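Local structure of penicillin-binding protein 1A (Mycobacterium tuberculosis, 5CRF) at residues T95-K100 with T292-F297; K100-V105 with S216-L221; I130-G135 with L151-Y156; P259-D264 with T368-Y373. The protein polymerises and cross-links cell-wall peptidoglycan; this chain holds its penicillin-sensitive transpeptidase domain, without the glycosyltransferase domain. All coordinates share one frame; numbering follows the deposited sequence.

Overall arrangement
Contacts 1 to 3 lie within the transpeptidase domain, and contact 1 holds S97, the probable nucleophile. Contact 2 shares K100 with it and continues into the helical core; the two touch where Y218 OH lies 3.0 Å from S98 O. Contact 3 flanks the same site, its centre about 10 Å from that of contact 1: N152 OD1 is 2.6 Å from K100 NZ, and E134 OE1 is 2.7 Å from T294 OG1. Contact 4 joins helix 260-270 to the chain after helix 343-356 at the surface, its centre about 25 Å from that of contact 1, yet it reaches contact 2 through V262 CG1, 3.9 Å from V105 O.

Contact 1 (T95-K100 with T292-F297); sequences TGSSFK and TGTTQF
This buried active-site contact sets the turn carrying S97 against an edge strand of the five-stranded antiparallel sheet. Its two sides hold signature motifs of penicillin-binding transpeptidases: S97 to K100 form SxxK, and K291 to G293 form KTG. By similarity S97 is the residue that is acylated. Two hydrogen bonds join it to T294. S97 N donates to T294 O at 3.1 Å, approaching from above the carbonyl plane, 39° out of it. In return T294 N donates to S97 OG, 2.9 Å away, at an N-H...O angle of 152°. With chi1 at 49°, OG lies between the backbone N and the carbonyl carbon of S97, which turns it onto the strand. These two backbone N-H groups are consistent with the oxyanion hole of the family, and E134 OE2 also bonds OG. G96 passes close to the strand, its CA making a CH...O contact with T294 O. The methyl CG2 of T295 packs 3.3 Å from G96 N, while T295 OG1 is held by D305. Behind the nucleophile, T95 O accepts both S98 N and S98 OG, the latter at 2.8 Å, from one face of its plane. K100 NZ meets S97 O at 3.1 Å on a lone pair in the carbonyl plane, and is also bonded by S150 OG and N152 OD1. Strand 303-312 pairs with the edge strand on its inner side, M214 of helix 211-222 packs on T95 and S98, and helix 152-161 brings N152 against S97.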
loop_
_atom_site.group_PDB
_atom_site.type_symbol
_atom_site.label_atom_id
_atom_site.label_comp_id
_atom_site.label_asym_id
_atom_site.label_seq_id
_atom_site.Cartn_x
_atom_site.Cartn_y
_atom_site.Cartn_z
ATOM N N THR A 95 8.874 2.317 -3.236
ATOM C CA THR A 95 7.428 2.289 -3.541
ATOM C C THR A 95 7.027 3.031 -4.779
ATOM O O THR A 95 5.916 2.863 -5.288
ATOM C CB THR A 95 6.648 2.867 -2.351
ATOM O OG1 THR A 95 7.159 4.173 -2.035
ATOM C CG2 THR A 95 6.819 1.936 -1.164
ATOM N N GLY A 96 7.952 3.792 -5.350
ATOM C CA GLY A 96 7.723 4.561 -6.539
ATOM C C GLY A 96 6.427 5.346 -6.549
ATOM O O GLY A 96 6.071 5.994 -5.547
ATOM N N SER A 97 5.687 5.262 -7.640
ATOM C CA SER A 97 4.489 6.072 -7.794
ATOM C C SER A 97 3.316 5.732 -6.878
ATOM O O SER A 97 2.275 6.414 -6.954
ATOM C CB SER A 97 4.031 6.071 -9.285
ATOM O OG SER A 97 3.972 4.760 -9.822
ATOM N N SER A 98 3.400 4.672 -6.057
ATOM C CA SER A 98 2.354 4.425 -5.065
ATOM C C SER A 98 2.463 5.291 -3.805
ATOM O O SER A 98 1.474 5.373 -3.067
ATOM C CB SER A 98 2.297 2.979 -4.638
ATOM O OG SER A 98 3.466 2.532 -3.974
ATOM N N PHE A 99 3.628 5.898 -3.545
ATOM C CA PHE A 99 3.795 6.615 -2.282
ATOM C C PHE A 99 3.039 7.952 -2.250
ATOM O O PHE A 99 2.791 8.473 -1.203
ATOM C CB PHE A 99 5.254 6.893 -1.979
ATOM C CG PHE A 99 5.567 6.859 -0.514
ATOM C CD1 PHE A 99 5.433 5.684 0.217
ATOM C CD2 PHE A 99 5.977 8.009 0.159
ATOM C CE1 PHE A 99 5.712 5.649 1.596
ATOM C CE2 PHE A 99 6.246 7.984 1.500
ATOM C CZ PHE A 99 6.100 6.805 2.218
ATOM N N LYS A 100 2.712 8.504 -3.417
ATOM C CA LYS A 100 2.194 9.880 -3.469
ATOM C C LYS A 100 0.799 10.007 -2.846
ATOM O O LYS A 100 0.371 11.115 -2.567
ATOM C CB LYS A 100 2.249 10.441 -4.883
ATOM C CG LYS A 100 1.467 9.688 -5.906
ATOM C CD LYS A 100 1.582 10.425 -7.241
ATOM C CE LYS A 100 1.037 9.642 -8.386
ATOM N NZ LYS A 100 2.208 8.849 -8.850
ATOM N N THR A 292 -1.711 2.059 -8.010
ATOM C CA THR A 292 -0.576 1.331 -8.637
ATOM C C THR A 292 0.726 2.067 -8.315
ATOM O O THR A 292 0.749 3.273 -7.973
ATOM C CB THR A 292 -0.702 1.304 -10.161
ATOM O OG1 THR A 292 -0.824 2.656 -10.650
ATOM C CG2 THR A 292 -1.900 0.470 -10.598
ATOM N N GLY A 293 1.828 1.319 -8.393
ATOM C CA GLY A 293 3.144 1.929 -8.325
ATOM C C GLY A 293 4.132 1.262 -9.230
ATOM O O GLY A 293 4.045 0.063 -9.449
ATOM N N THR A 294 5.066 2.062 -9.752
ATOM C CA THR A 294 6.238 1.566 -10.503
ATOM C C THR A 294 7.417 2.409 -10.104
ATOM O O THR A 294 7.255 3.644 -9.834
ATOM C CB THR A 294 5.992 1.770 -12.006
ATOM O OG1 THR A 294 4.659 1.282 -12.347
ATOM C CG2 THR A 294 7.047 1.123 -12.844
ATOM N N THR A 295 8.569 1.755 -9.969
ATOM C CA THR A 295 9.825 2.455 -9.772
ATOM C C THR A 295 10.654 2.356 -11.059
ATOM O O THR A 295 10.607 1.356 -11.758
ATOM C CB THR A 295 10.655 1.849 -8.628
ATOM O OG1 THR A 295 11.024 0.506 -8.950
ATOM C CG2 THR A 295 9.858 1.871 -7.283
ATOM N N GLN A 296 11.481 3.366 -11.286
ATOM C CA GLN A 296 12.328 3.391 -12.474
ATOM C C GLN A 296 13.643 2.685 -12.152
ATOM O O GLN A 296 14.148 2.740 -11.042
ATOM C CB GLN A 296 12.550 4.848 -12.864
ATOM C CG GLN A 296 13.531 5.092 -14.019
ATOM C CD GLN A 296 13.923 6.557 -14.166
ATOM O OE1 GLN A 296 13.799 7.339 -13.228
ATOM N NE2 GLN A 296 14.435 6.924 -15.338
ATOM N N PHE A 297 14.204 2.021 -13.143
ATOM C CA PHE A 297 15.509 1.379 -12.978
ATOM C C PHE A 297 16.566 2.378 -13.389
ATOM O O PHE A 297 16.586 2.797 -14.551
ATOM C CB PHE A 297 15.597 0.143 -13.859
ATOM C CG PHE A 297 16.880 -0.598 -13.715
ATOM C CD1 PHE A 297 17.149 -1.327 -12.565
ATOM C CD2 PHE A 297 17.830 -0.575 -14.746
ATOM C CE1 PHE A 297 18.348 -2.002 -12.438
ATOM C CE2 PHE A 297 19.032 -1.241 -14.609
ATOM C CZ PHE A 297 19.280 -1.974 -13.458
#

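Contact 2 (K100-V105 with S216-L221); sequences KVFALV and SAYATL
The ring of F102 meets A217 and Y218, with CZ of F102 3.6 Å from A217 CB and 4.1 Å from Y218 CE1. Neither ring is squarely stacked on the other, since the aromatic side chains slant across one another. V101 has a different neighbour for each methyl. Its CG2 lies 3.4 Å from Y218 OH, the valine and tyrosine side chains approaching from opposite directions, whereas CG1 packs 3.9 Å from L221 CD1. The valine torsion explains this division: CG1 stands opposite the backbone N (chi1 169°), leaving CG2 beside that nitrogen. One turn on, V105 CG2 touches the other leucine methyl, CD2 of L221, at 4.2 Å. L221 thus puts one branch on each valine. All this joins helices 101-109 and 211-222 in the helical part of the transpeptidase fold, where the segment axes are inclined at 40° and come no closer than 12.3 Å. At that separation the helices meet through their side chains, the rings of F102 and Y218 and the branches of L221 reaching farthest, and other helices share the interface. V266 of helix 260-270 packs on V101, V105 and L221; from helix 166-176, A173 and A176 border F102. The F102 ring also makes an edge-to-face pair with F99. Across the segments the contact is mainly apolar. The buried phenol of Y218 finds its polar partner in S98 O, next to S97 in sequence, so the hydroxyl end of the tyrosine is fixed by hydrogen bonding while the rest is probably held by dispersion forces and the exclusion of water.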
loop_
_atom_site.group_PDB
_atom_site.type_symbol
_atom_site.label_atom_id
_atom_site.label_comp_id
_atom_site.label_asym_id
_atom_site.label_seq_id
_atom_site.Cartn_x
_atom_site.Cartn_y
_atom_site.Cartn_z
ATOM N N LYS A 100 2.712 8.504 -3.417
ATOM C CA LYS A 100 2.194 9.880 -3.469
ATOM C C LYS A 100 0.799 10.007 -2.846
ATOM O O LYS A 100 0.371 11.115 -2.567
ATOM C CB LYS A 100 2.249 10.441 -4.883
ATOM C CG LYS A 100 1.467 9.688 -5.906
ATOM C CD LYS A 100 1.582 10.425 -7.241
ATOM C CE LYS A 100 1.037 9.642 -8.386
ATOM N NZ LYS A 100 2.208 8.849 -8.850
ATOM N N VAL A 101 0.157 8.887 -2.542
ATOM C CA VAL A 101 -1.070 8.881 -1.740
ATOM C C VAL A 101 -0.837 9.659 -0.414
ATOM O O VAL A 101 -1.753 10.340 0.088
ATOM C CB VAL A 101 -1.564 7.436 -1.516
ATOM C CG1 VAL A 101 -2.655 7.370 -0.505
ATOM C CG2 VAL A 101 -2.071 6.818 -2.825
ATOM N N PHE A 102 0.371 9.565 0.159
ATOM C CA PHE A 102 0.657 10.281 1.416
ATOM C C PHE A 102 0.809 11.766 1.226
ATOM O O PHE A 102 0.545 12.522 2.122
ATOM C CB PHE A 102 1.832 9.606 2.154
ATOM C CG PHE A 102 1.553 8.153 2.422
ATOM C CD1 PHE A 102 0.444 7.784 3.192
ATOM C CD2 PHE A 102 2.341 7.173 1.861
ATOM C CE1 PHE A 102 0.118 6.440 3.335
ATOM C CE2 PHE A 102 2.035 5.816 2.032
ATOM C CZ PHE A 102 0.954 5.462 2.806
ATOM N N ALA A 103 1.193 12.191 0.018
ATOM C CA ALA A 103 1.241 13.596 -0.284
ATOM C C ALA A 103 -0.197 14.145 -0.432
ATOM O O ALA A 103 -0.469 15.284 -0.044
ATOM C CB ALA A 103 2.035 13.886 -1.569
ATOM N N LEU A 104 -1.084 13.338 -0.982
ATOM C CA LEU A 104 -2.523 13.686 -1.015
ATOM C C LEU A 104 -3.080 13.818 0.409
ATOM O O LEU A 104 -3.747 14.802 0.697
ATOM C CB LEU A 104 -3.346 12.682 -1.833
ATOM C CG LEU A 104 -4.813 13.103 -1.999
ATOM C CD1 LEU A 104 -4.973 14.514 -2.516
ATOM C CD2 LEU A 104 -5.556 12.088 -2.872
ATOM N N VAL A 105 -2.743 12.874 1.287
ATOM C CA VAL A 105 -3.154 12.994 2.699
ATOM C C VAL A 105 -2.636 14.310 3.256
ATOM O O VAL A 105 -3.390 15.087 3.912
ATOM C CB VAL A 105 -2.618 11.810 3.549
ATOM C CG1 VAL A 105 -2.884 12.027 5.018
ATOM C CG2 VAL A 105 -3.215 10.509 3.060
ATOM N N SER A 216 -0.819 -1.773 5.832
ATOM C CA SER A 216 -1.292 -1.182 7.089
ATOM C C SER A 216 -1.729 0.259 6.956
ATOM O O SER A 216 -2.774 0.647 7.461
ATOM C CB SER A 216 -0.190 -1.293 8.122
ATOM O OG SER A 216 -0.539 -0.695 9.347
ATOM N N ALA A 217 -0.908 1.061 6.285
ATOM C CA ALA A 217 -1.226 2.468 6.070
ATOM C C ALA A 217 -2.478 2.624 5.226
ATOM O O ALA A 217 -3.349 3.474 5.552
ATOM C CB ALA A 217 -0.040 3.194 5.432
ATOM N N TYR A 218 -2.629 1.799 4.181
ATOM C CA TYR A 218 -3.866 1.853 3.386
ATOM C C TYR A 218 -5.095 1.333 4.187
ATOM O O TYR A 218 -6.245 1.811 3.954
ATOM C CB TYR A 218 -3.719 1.128 2.040
ATOM C CG TYR A 218 -2.969 1.870 0.963
ATOM C CD1 TYR A 218 -1.746 2.451 1.196
ATOM C CD2 TYR A 218 -3.454 1.911 -0.311
ATOM C CE1 TYR A 218 -1.012 3.084 0.154
ATOM C CE2 TYR A 218 -2.764 2.534 -1.340
ATOM C CZ TYR A 218 -1.555 3.128 -1.119
ATOM O OH TYR A 218 -0.915 3.735 -2.192
ATOM N N ALA A 219 -4.841 0.420 5.133
ATOM C CA ALA A 219 -5.934 -0.056 6.013
ATOM C C ALA A 219 -6.438 1.113 6.885
ATOM O O ALA A 219 -7.638 1.261 7.157
ATOM C CB ALA A 219 -5.452 -1.181 6.906
ATOM N N THR A 220 -5.525 1.967 7.309
ATOM C CA THR A 220 -5.961 3.185 8.055
ATOM C C THR A 220 -6.958 4.025 7.232
ATOM O O THR A 220 -7.982 4.522 7.749
ATOM C CB THR A 220 -4.728 4.003 8.461
ATOM O OG1 THR A 220 -3.958 3.212 9.326
ATOM C CG2 THR A 220 -5.067 5.280 9.138
ATOM N N LEU A 221 -6.645 4.209 5.951
ATOM C CA LEU A 221 -7.504 4.918 5.012
ATOM C C LEU A 221 -8.824 4.204 4.865
ATOM O O LEU A 221 -9.886 4.882 4.874
ATOM C CB LEU A 221 -6.807 5.090 3.639
ATOM C CG LEU A 221 -5.590 6.020 3.654
ATOM C CD1 LEU A 221 -4.868 5.897 2.329
ATOM C CD2 LEU A 221 -5.948 7.483 3.845
#

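Contact 3 (I130-G135 with L151-Y156); sequences ITNVEG and LNTSYY
N132 binds the beginning of helix 152-161 through both ends of its side-chain amide. OD1 accepts T153 N at 2.8 Å, in the carbonyl plane and on a lone pair, with an N-H...O angle of 161°. It thereby satisfies a first-turn N-H, which no preceding helical carbonyl serves. N152 N is as near to OD1, but its angle is too poor for a hydrogen bond. The other end, ND2, donates to T153 OG1 at 3.2 Å, the hydroxyl lying 15° out of the amide plane, and has a second acceptor in E136 O. T153 OG1 is also hydrogen-bonded to S120 O, so the threonine hydroxyl has two partners. With CG beside its own backbone N (chi1 -66°), the N132 side chain reaches the helix start and crosses that of T153 at about a right angle. The helix start belongs to the second active-site motif of the family, SxN, formed by S150, L151 and N152; the amide oxygen of N152 is bonded to K100 NZ while its CB packs 3.3 Å from N132 OD1. On the other side, N132 to G135 form a type I turn, closed by G135 N donating to N132 O at 3.0 Å, and this turn carries E134, whose carboxylate reaches S97, the probable nucleophile. Further along the helix the interaction is apolar. I130 lays CG1 over one face of the Y156 ring, 4.2 Å from its centroid, a CH-pi contact offset toward the rim. CD1 of I130 adds a 3.8 Å contact with Y156 CE2, and the hydroxyl of Y156 is bonded to N200 ND2.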
loop_
_atom_site.group_PDB
_atom_site.type_symbol
_atom_site.label_atom_id
_atom_site.label_comp_id
_atom_site.label_asym_id
_atom_site.label_seq_id
_atom_site.Cartn_x
_atom_site.Cartn_y
_atom_site.Cartn_z
ATOM N N ILE A 130 12.440 15.738 -13.548
ATOM C CA ILE A 130 11.407 14.945 -12.927
ATOM C C ILE A 130 10.396 14.673 -14.034
ATOM O O ILE A 130 9.846 15.607 -14.615
ATOM C CB ILE A 130 10.718 15.707 -11.757
ATOM C CG1 ILE A 130 11.746 16.263 -10.719
ATOM C CG2 ILE A 130 9.627 14.818 -11.119
ATOM C CD1 ILE A 130 12.597 15.199 -10.044
ATOM N N THR A 131 10.156 13.399 -14.328
ATOM C CA THR A 131 9.153 13.014 -15.322
ATOM C C THR A 131 8.398 11.807 -14.743
ATOM O O THR A 131 8.823 11.204 -13.742
ATOM C CB THR A 131 9.760 12.568 -16.663
ATOM O OG1 THR A 131 10.732 11.556 -16.383
ATOM C CG2 THR A 131 10.425 13.731 -17.435
ATOM N N ASN A 132 7.276 11.501 -15.380
ATOM C CA ASN A 132 6.324 10.489 -14.927
ATOM C C ASN A 132 6.643 9.094 -15.464
ATOM O O ASN A 132 6.638 8.904 -16.674
ATOM C CB ASN A 132 4.911 10.923 -15.355
ATOM C CG ASN A 132 4.459 12.216 -14.634
ATOM O OD1 ASN A 132 4.762 12.386 -13.479
ATOM N ND2 ASN A 132 3.746 13.100 -15.313
ATOM N N VAL A 133 6.916 8.133 -14.570
ATOM C CA VAL A 133 7.362 6.768 -14.975
ATOM C C VAL A 133 6.316 6.090 -15.855
ATOM O O VAL A 133 6.639 5.379 -16.821
ATOM C CB VAL A 133 7.663 5.891 -13.743
ATOM N N GLU A 134 5.052 6.299 -15.484
ATOM C CA GLU A 134 3.923 5.717 -16.203
ATOM C C GLU A 134 3.547 6.514 -17.505
ATOM O O GLU A 134 2.750 6.028 -18.312
ATOM C CB GLU A 134 2.735 5.470 -15.218
ATOM C CG GLU A 134 2.670 4.024 -14.664
ATOM C CD GLU A 134 3.039 3.823 -13.180
ATOM O OE1 GLU A 134 2.492 2.863 -12.544
ATOM O OE2 GLU A 134 3.832 4.605 -12.610
ATOM N N GLY A 135 4.137 7.702 -17.723
ATOM C CA GLY A 135 4.163 8.341 -19.042
ATOM C C GLY A 135 2.924 9.137 -19.426
ATOM O O GLY A 135 2.664 9.330 -20.627
ATOM N N LEU A 151 0.458 10.955 -11.831
ATOM C CA LEU A 151 1.284 12.086 -12.256
ATOM C C LEU A 151 2.235 12.498 -11.126
ATOM O O LEU A 151 1.922 13.340 -10.271
ATOM C CB LEU A 151 0.452 13.254 -12.791
ATOM C CG LEU A 151 -0.540 12.837 -13.892
ATOM C CD1 LEU A 151 -1.444 13.995 -14.337
ATOM C CD2 LEU A 151 0.160 12.235 -15.084
ATOM N N ASN A 152 3.438 11.903 -11.163
ATOM C CA ASN A 152 4.474 12.288 -10.200
ATOM C C ASN A 152 4.811 13.775 -10.259
ATOM O O ASN A 152 5.118 14.357 -9.231
ATOM C CB ASN A 152 5.748 11.489 -10.412
ATOM C CG ASN A 152 5.646 10.062 -9.888
ATOM O OD1 ASN A 152 4.680 9.674 -9.197
ATOM N ND2 ASN A 152 6.656 9.265 -10.210
ATOM N N THR A 153 4.872 14.348 -11.448
ATOM C CA THR A 153 5.180 15.790 -11.624
ATOM C C THR A 153 4.213 16.659 -10.824
ATOM O O THR A 153 4.636 17.536 -10.063
ATOM C CB THR A 153 5.091 16.249 -13.082
ATOM O OG1 THR A 153 3.866 15.775 -13.626
ATOM C CG2 THR A 153 6.222 15.691 -13.877
ATOM N N SER A 154 2.926 16.402 -10.995
ATOM C CA SER A 154 1.859 17.153 -10.275
ATOM C C SER A 154 2.083 17.070 -8.754
ATOM O O SER A 154 1.996 18.081 -8.033
ATOM C CB SER A 154 0.512 16.525 -10.587
ATOM O OG SER A 154 0.195 16.584 -11.958
ATOM N N TYR A 155 2.362 15.861 -8.260
ATOM C CA TYR A 155 2.469 15.663 -6.829
ATOM C C TYR A 155 3.769 16.240 -6.269
ATOM O O TYR A 155 3.844 16.649 -5.131
ATOM C CB TYR A 155 2.258 14.176 -6.425
ATOM C CG TYR A 155 0.775 13.936 -6.266
ATOM C CD1 TYR A 155 -0.034 13.645 -7.351
ATOM C CD2 TYR A 155 0.181 14.088 -5.039
ATOM C CE1 TYR A 155 -1.433 13.516 -7.204
ATOM C CE2 TYR A 155 -1.182 13.972 -4.879
ATOM C CZ TYR A 155 -1.976 13.668 -5.939
ATOM O OH TYR A 155 -3.313 13.534 -5.712
ATOM N N TYR A 156 4.775 16.347 -7.106
ATOM C CA TYR A 156 6.023 16.972 -6.699
ATOM C C TYR A 156 5.772 18.471 -6.514
ATOM O O TYR A 156 6.193 19.063 -5.491
ATOM C CB TYR A 156 7.063 16.719 -7.772
ATOM C CG TYR A 156 8.496 16.932 -7.373
ATOM C CD1 TYR A 156 9.002 18.220 -7.196
ATOM C CD2 TYR A 156 9.375 15.851 -7.234
ATOM C CE1 TYR A 156 10.344 18.413 -6.871
ATOM C CE2 TYR A 156 10.705 16.062 -6.894
ATOM C CZ TYR A 156 11.166 17.338 -6.740
ATOM O OH TYR A 156 12.463 17.591 -6.388
#

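Contact 4 (P259-D264 with T368-Y373); sequences PKAVAD and TEVGGY
OD2 of D264 is gripped by two groups, and one of them is a water that reaches T368. That water donates to D264 OD2 at 2.8 Å and accepts T368 N at 3.2 Å, bridging the helix and the extended tail. The second group is K260 NZ, one helical turn earlier, which forms a 2.6 Å salt bridge on the syn lone pair of OD2. OD1 of the same carboxylate is bonded to S224 OG, so both oxygens have partners. Direct contact across the segments centres on A261, whose CB faces the tail. It meets T368 OG1 at 3.6 Å and V370 CG2 at 3.9 Å. The same valine methyl also rests 3.8 Å from A261 O; with chi1 at 174°, CG1 is opposite the backbone N and CG2 is left to face the helix. N265 ND2 bonds both A261 O and T368 O, adding a side-chain clasp, and L108 of helix 101-109 packs on V370. Beyond the valine the tail doubles back in a type I' turn, V370 to Y373, where E369 OE2 accepts G372 N at 2.7 Å from the anti side, 32° out of the carboxylate plane. The contact thus lays the chain that follows helix 343-356 over the first turn of helix 260-270, away from the active site. A small apolar patch is flanked by polar links that run through a water and through N265, which suggests a modest, partly hydrated attachment at the surface.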
loop_
_atom_site.group_PDB
_atom_site.type_symbol
_atom_site.label_atom_id
_atom_site.label_comp_id
_atom_site.label_asym_id
_atom_site.label_seq_id
_atom_site.Cartn_x
_atom_site.Cartn_y
_atom_site.Cartn_z
ATOM N N PRO A 259 -7.716 12.539 9.955
ATOM C CA PRO A 259 -9.118 12.926 10.103
ATOM C C PRO A 259 -10.051 12.233 9.124
ATOM O O PRO A 259 -9.684 11.980 7.984
ATOM C CB PRO A 259 -9.096 14.454 9.877
ATOM C CG PRO A 259 -7.725 14.841 10.300
ATOM C CD PRO A 259 -6.860 13.711 9.757
ATOM N N LYS A 260 -11.248 11.905 9.578
ATOM C CA LYS A 260 -12.161 11.122 8.738
ATOM C C LYS A 260 -12.436 11.750 7.352
ATOM O O LYS A 260 -12.400 11.067 6.307
ATOM C CB LYS A 260 -13.448 10.891 9.501
ATOM C CG LYS A 260 -14.535 10.314 8.626
ATOM C CD LYS A 260 -15.712 9.815 9.428
ATOM C CE LYS A 260 -16.826 9.409 8.464
ATOM N NZ LYS A 260 -16.595 8.197 7.643
ATOM N N ALA A 261 -12.705 13.054 7.312
ATOM C CA ALA A 261 -12.977 13.725 6.027
ATOM C C ALA A 261 -11.790 13.588 5.043
ATOM O O ALA A 261 -11.969 13.472 3.808
ATOM C CB ALA A 261 -13.293 15.206 6.257
ATOM N N VAL A 262 -10.581 13.623 5.587
ATOM C CA VAL A 262 -9.365 13.493 4.768
ATOM C C VAL A 262 -9.328 12.082 4.220
ATOM O O VAL A 262 -9.179 11.914 2.998
ATOM C CB VAL A 262 -8.103 13.836 5.563
ATOM C CG1 VAL A 262 -6.840 13.426 4.826
ATOM C CG2 VAL A 262 -8.110 15.345 5.946
ATOM N N ALA A 263 -9.478 11.088 5.094
ATOM C CA ALA A 263 -9.358 9.683 4.650
ATOM C C ALA A 263 -10.424 9.328 3.614
ATOM O O ALA A 263 -10.093 8.625 2.610
ATOM C CB ALA A 263 -9.406 8.711 5.805
ATOM N N ASP A 264 -11.665 9.794 3.847
ATOM C CA ASP A 264 -12.737 9.524 2.911
ATOM C C ASP A 264 -12.563 10.219 1.546
ATOM O O ASP A 264 -13.025 9.689 0.531
ATOM C CB ASP A 264 -14.123 9.769 3.547
ATOM C CG ASP A 264 -14.362 8.883 4.764
ATOM O OD1 ASP A 264 -13.614 7.874 4.919
ATOM O OD2 ASP A 264 -15.253 9.221 5.602
ATOM N N THR A 368 -17.365 13.966 3.046
ATOM C CA THR A 368 -17.695 15.370 3.260
ATOM C C THR A 368 -16.597 16.308 2.697
ATOM O O THR A 368 -15.529 15.890 2.239
ATOM C CB THR A 368 -18.009 15.663 4.738
ATOM O OG1 THR A 368 -16.864 15.379 5.552
ATOM C CG2 THR A 368 -19.167 14.799 5.205
ATOM N N GLU A 369 -16.912 17.594 2.677
ATOM C CA GLU A 369 -16.084 18.582 1.995
ATOM C C GLU A 369 -14.722 18.763 2.672
ATOM O O GLU A 369 -14.625 18.666 3.896
ATOM C CB GLU A 369 -16.847 19.899 1.983
ATOM C CG GLU A 369 -16.152 21.048 1.274
ATOM C CD GLU A 369 -16.030 22.274 2.176
ATOM O OE1 GLU A 369 -17.018 22.626 2.788
ATOM O OE2 GLU A 369 -14.915 22.826 2.323
ATOM N N VAL A 370 -13.665 18.925 1.856
ATOM C CA VAL A 370 -12.335 19.390 2.294
ATOM C C VAL A 370 -11.939 20.432 1.253
ATOM O O VAL A 370 -11.987 20.165 0.002
ATOM C CB VAL A 370 -11.208 18.289 2.369
ATOM C CG1 VAL A 370 -9.840 18.879 2.685
ATOM C CG2 VAL A 370 -11.498 17.175 3.368
ATOM N N GLY A 371 -11.548 21.610 1.736
ATOM C CA GLY A 371 -11.147 22.699 0.842
ATOM C C GLY A 371 -12.170 23.072 -0.256
ATOM O O GLY A 371 -11.792 23.418 -1.383
ATOM N N GLY A 372 -13.457 22.996 0.085
ATOM C CA GLY A 372 -14.536 23.300 -0.839
ATOM C C GLY A 372 -14.989 22.216 -1.802
ATOM O O GLY A 372 -15.902 22.452 -2.584
ATOM N N TYR A 373 -14.384 21.038 -1.743
ATOM C CA TYR A 373 -14.714 19.918 -2.603
ATOM C C TYR A 373 -15.005 18.673 -1.780
ATOM O O TYR A 373 -14.200 18.257 -0.911
ATOM C CB TYR A 373 -13.550 19.615 -3.569
ATOM C CG TYR A 373 -13.183 20.747 -4.488
ATOM C CD1 TYR A 373 -13.875 20.944 -5.664
ATOM C CD2 TYR A 373 -12.128 21.623 -4.187
ATOM C CE1 TYR A 373 -13.544 21.969 -6.528
ATOM C CE2 TYR A 373 -11.796 22.665 -5.042
ATOM C CZ TYR A 373 -12.501 22.823 -6.224
ATOM O OH TYR A 373 -12.208 23.813 -7.121
HETATM O O HOH W 1 -16.328 11.792 5.139
#